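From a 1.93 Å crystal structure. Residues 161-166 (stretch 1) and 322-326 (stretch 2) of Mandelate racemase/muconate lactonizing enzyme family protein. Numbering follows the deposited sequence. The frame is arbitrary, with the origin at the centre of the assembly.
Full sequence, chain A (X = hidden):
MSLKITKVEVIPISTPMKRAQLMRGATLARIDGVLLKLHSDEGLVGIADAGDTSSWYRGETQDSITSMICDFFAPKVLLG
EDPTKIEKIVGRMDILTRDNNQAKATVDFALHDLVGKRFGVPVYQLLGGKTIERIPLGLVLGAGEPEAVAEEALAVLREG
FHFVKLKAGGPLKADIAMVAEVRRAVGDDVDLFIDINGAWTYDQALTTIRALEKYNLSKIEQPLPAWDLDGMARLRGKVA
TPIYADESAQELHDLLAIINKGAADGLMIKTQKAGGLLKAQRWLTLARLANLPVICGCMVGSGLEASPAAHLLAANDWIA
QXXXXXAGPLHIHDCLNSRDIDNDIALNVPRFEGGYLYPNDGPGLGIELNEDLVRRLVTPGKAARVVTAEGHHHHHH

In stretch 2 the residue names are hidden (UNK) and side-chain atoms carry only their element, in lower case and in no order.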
ATOM      1  N   PHE A 161      34.550 -12.880  25.910  1.00 23.83           N
ATOM      2  CA  PHE A 161      33.291 -12.808  25.184  1.00 23.71           C
ATOM      3  C   PHE A 161      33.033 -11.429  24.573  1.00 23.52           C
ATOM      4  O   PHE A 161      33.436 -10.404  25.120  1.00 23.05           O
ATOM      5  CB  PHE A 161      32.158 -13.270  26.083  1.00 22.60           C
ATOM      6  CG  PHE A 161      32.231 -14.738  26.398  1.00 23.20           C
ATOM      7  CD1 PHE A 161      33.002 -15.201  27.462  1.00 22.93           C
ATOM      8  CD2 PHE A 161      31.587 -15.667  25.578  1.00 22.59           C
ATOM      9  CE1 PHE A 161      33.139 -16.575  27.704  1.00 22.87           C
ATOM     10  CE2 PHE A 161      31.715 -17.041  25.809  1.00 22.85           C
ATOM     11  CZ  PHE A 161      32.496 -17.494  26.880  1.00 23.29           C
ATOM     12  N   HIS A 162      32.351 -11.437  23.429  1.00 24.17           N
ATOM     13  CA  HIS A 162      32.081 -10.248  22.625  1.00 22.38           C
ATOM     14  C   HIS A 162      30.850  -9.403  22.919  1.00 22.19           C
ATOM     15  O   HIS A 162      30.750  -8.272  22.449  1.00 21.44           O
ATOM     16  CB  HIS A 162      32.106 -10.682  21.165  1.00 23.22           C
ATOM     17  CG  HIS A 162      33.337 -11.457  20.816  1.00 24.54           C
ATOM     18  ND1 HIS A 162      34.463 -10.866  20.282  1.00 25.53           N
ATOM     19  CD2 HIS A 162      33.655 -12.757  21.015  1.00 24.46           C
ATOM     20  CE1 HIS A 162      35.420 -11.770  20.168  1.00 25.43           C
ATOM     21  NE2 HIS A 162      34.956 -12.925  20.608  1.00 25.50           N
ATOM     22  N   PHE A 163      29.898  -9.949  23.661  1.00 20.13           N
ATOM     23  CA  PHE A 163      28.737  -9.164  24.043  1.00 20.86           C
ATOM     24  C   PHE A 163      28.124  -9.750  25.293  1.00 19.84           C
ATOM     25  O   PHE A 163      28.485 -10.850  25.708  1.00 21.02           O
ATOM     26  CB  PHE A 163      27.710  -9.052  22.895  1.00 19.84           C
ATOM     27  CG  PHE A 163      27.063 -10.346  22.493  1.00 20.08           C
ATOM     28  CD1 PHE A 163      26.086 -10.935  23.290  1.00 20.38           C
ATOM     29  CD2 PHE A 163      27.384 -10.940  21.274  1.00 20.61           C
ATOM     30  CE1 PHE A 163      25.430 -12.094  22.871  1.00 22.05           C
ATOM     31  CE2 PHE A 163      26.736 -12.093  20.846  1.00 21.47           C
ATOM     32  CZ  PHE A 163      25.758 -12.672  21.643  1.00 21.68           C
ATOM     33  N   VAL A 164      27.217  -9.002  25.907  1.00 20.28           N
ATOM     34  CA  VAL A 164      26.557  -9.443  27.123  1.00 21.15           C
ATOM     35  C   VAL A 164      25.051  -9.254  26.977  1.00 21.98           C
ATOM     36  O   VAL A 164      24.582  -8.144  26.744  1.00 22.24           O
ATOM     37  CB  VAL A 164      27.065  -8.633  28.337  1.00 21.93           C
ATOM     38  CG1 VAL A 164      26.228  -8.945  29.563  1.00 22.75           C
ATOM     39  CG2 VAL A 164      28.534  -8.959  28.595  1.00 22.61           C
ATOM     40  N   LYS A 165      24.304 -10.341  27.129  1.00 20.53           N
ATOM     41  CA  LYS A 165      22.852 -10.314  27.006  1.00 21.69           C
ATOM     42  C   LYS A 165      22.175 -10.562  28.359  1.00 22.04           C
ATOM     43  O   LYS A 165      22.581 -11.463  29.091  1.00 21.25           O
ATOM     44  CB  LYS A 165      22.419 -11.380  25.995  1.00 20.70           C
ATOM     45  CG  LYS A 165      20.924 -11.638  25.932  1.00 22.51           C
ATOM     46  CD  LYS A 165      20.613 -12.667  24.852  1.00 21.97           C
ATOM     47  CE  LYS A 165      19.230 -13.245  25.014  1.00 22.67           C
ATOM     48  NZ  LYS A 165      18.906 -14.178  23.911  1.00 21.90           N
ATOM     49  N   LEU A 166      21.153  -9.764  28.679  1.00 22.29           N
ATOM     50  CA  LEU A 166      20.420  -9.898  29.937  1.00 24.24           C
ATOM     51  C   LEU A 166      18.967 -10.296  29.685  1.00 25.48           C
ATOM     52  O   LEU A 166      18.397  -9.978  28.640  1.00 25.98           O
ATOM     53  CB  LEU A 166      20.428  -8.565  30.718  1.00 23.19           C
ATOM     54  CG  LEU A 166      21.768  -7.829  30.840  1.00 24.03           C
ATOM     55  CD1 LEU A 166      21.548  -6.448  31.426  1.00 23.39           C
ATOM     56  CD2 LEU A 166      22.746  -8.635  31.700  1.00 23.97           C
ATOM     57  N   UNK A 322      28.664 -12.539  12.022  1.00 17.97           N
ATOM     58  CA  UNK A 322      28.260 -11.999  13.317  1.00 18.47           C
ATOM     59  C   UNK A 322      28.616 -12.829  14.544  1.00 18.82           C
ATOM     60  O   UNK A 322      28.764 -14.041  14.454  1.00 18.33           O
ATOM     61  c   UNK A 322      26.748 -11.793  13.288  1.00 18.03           C
ATOM     62  c   UNK A 322      25.361 -10.412   9.452  1.00 17.30           C
ATOM     63  c   UNK A 322      26.017  -9.531  10.318  1.00 18.25           C
ATOM     64  c   UNK A 322      25.144 -11.739   9.838  1.00 18.85           C
ATOM     65  c   UNK A 322      25.584 -12.174  11.088  1.00 17.01           C
ATOM     66  c   UNK A 322      26.453  -9.981  11.568  1.00 16.94           C
ATOM     67  c   UNK A 322      26.241 -11.302  11.962  1.00 17.61           C
ATOM     68  N   UNK A 323      28.757 -12.171  15.713  1.00 19.41           N
ATOM     69  CA  UNK A 323      29.083 -12.910  16.936  1.00 19.46           C
ATOM     70  C   UNK A 323      27.875 -13.784  17.265  1.00 19.68           C
ATOM     71  O   UNK A 323      26.736 -13.404  16.993  1.00 18.85           O
ATOM     72  c   UNK A 323      28.488 -10.652  17.449  1.00 22.58           C
ATOM     73  c   UNK A 323      28.738 -10.717  15.962  1.00 19.64           C
ATOM     74  c   UNK A 323      29.336 -11.806  17.962  1.00 19.65           C
ATOM     75  N   UNK A 324      28.126 -14.952  17.839  1.00 18.28           N
ATOM     76  CA  UNK A 324      27.054 -15.884  18.128  1.00 18.71           C
ATOM     77  C   UNK A 324      26.748 -16.125  19.606  1.00 20.02           C
ATOM     78  O   UNK A 324      27.360 -15.520  20.490  1.00 20.35           O
ATOM     79  c   UNK A 324      26.296 -16.536  15.228  1.00 15.71           C
ATOM     80  c   UNK A 324      27.563 -17.005  15.911  1.00 16.00           C
ATOM     81  c   UNK A 324      27.359 -17.197  17.411  1.00 17.20           C
ATOM     82  n   UNK A 324      26.376 -15.430  14.500  1.00 18.71           N
ATOM     83  o   UNK A 324      25.253 -17.166  15.360  1.00 17.55           O
ATOM     84  N   UNK A 325      25.810 -17.028  19.865  1.00 20.65           N
ATOM     85  CA  UNK A 325      25.395 -17.300  21.232  1.00 23.19           C
ATOM     86  C   UNK A 325      25.086 -18.774  21.496  1.00 23.00           C
ATOM     87  O   UNK A 325      24.233 -19.102  22.321  1.00 24.44           O
ATOM     88  o   UNK A 325      21.630 -16.968  23.082  1.00 36.51           O
ATOM     89  c   UNK A 325      24.160 -16.456  21.534  1.00 25.45           C
ATOM     90  c   UNK A 325      23.891 -16.243  22.994  1.00 30.92           C
ATOM     91  c   UNK A 325      22.425 -16.013  23.269  1.00 35.68           C
ATOM     92  o   UNK A 325      22.063 -14.880  23.664  1.00 37.72           O
ATOM     93  N   UNK A 326      25.782 -19.661  20.798  1.00 22.81           N
ATOM     94  CA  UNK A 326      25.576 -21.096  20.951  1.00 21.65           C
ATOM     95  C   UNK A 326      26.527 -21.627  22.033  1.00 20.22           C
ATOM     96  O   UNK A 326      27.599 -22.127  21.721  1.00 21.15           O
ATOM     97  n   UNK A 326      26.756 -23.962  19.150  1.00 21.45           N
ATOM     98  o   UNK A 326      24.736 -23.836  20.126  1.00 19.62           O
ATOM     99  c   UNK A 326      25.838 -21.770  19.599  1.00 21.02           C
ATOM    100  c   UNK A 326      25.729 -23.284  19.656  1.00 20.44           C
TER

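Position 322 carries seven side-chain carbons and no heteroatom: one carbon leads into a flat ring of six. The ring is out of reach of stretch 1, so the residue contributes nothing to this contact. That pattern is phenylalanine, F322; it is buried, as suits a large apolar ring.

At position 323 three carbons close a five-membered ring onto the residue's own backbone nitrogen. The CB of 323 lies 3.9 Å from CE2 of F163, at the edge of the phenyl ring, and 4.4 Å from CB of H162. The closed ring identifies proline, P323. A compact apolar ring suits this place, because it packs against aromatic carbon, and its closure leaves the backbone nitrogen with no hydrogen to be satisfied. The phi of -67° is typical of proline.

Position 324 has a chain of three carbons, the last bearing one oxygen and one nitrogen. Its CA-to-CB bond points away from stretch 1, and what touches F163 is the backbone: O of 324 lies 3.5 Å from CZ of the F163 ring. An amide at this length means glutamine, Q324. The side chain folds back instead, so that NE2 of Q324 donates a hydrogen bond to O of F322 at 2.8 Å, nearly straight at 174°. The amide thus braces its own segment, and OE1 is satisfied elsewhere in the structure.

Position 325 also has three carbons, but the third carries two oxygens. CB of 325 packs 4.1 Å from CZ of F163, near the plane of the ring, while a carboxylate oxygen of 325 lies 3.2 Å from NZ of K165, forming a salt bridge whose hydrogen bond is weak. This carboxylate at the end of a two-methylene chain is glutamate, E325, and the oxygen is OE2. OE2 of E325 comes still nearer to CD of K165, at 2.9 Å. The acid suits a buried site facing a buried lysine, since each charge offsets the other.

Position 326 has two carbons, the second holding one oxygen and one nitrogen, and is out of reach of stretch 1. This is asparagine, N326. A buried polar amide needs partners, and ND2 finds one elsewhere in the structure.

The contact therefore joins apolar packing to a charged pair. F163, with chi1 near +60° (p), directs its ring at the segment from P323 to E325 and meets side-chain carbon as well as a backbone oxygen. Farther along, K165 is extended, all four chi angles t, which carries its ammonium group to E325. Only 242 Å² is buried in all, and no backbone hydrogen bond links the stretches; side chains of stretch 1 make the connection.

Stretch 2 322-326: FPQEN
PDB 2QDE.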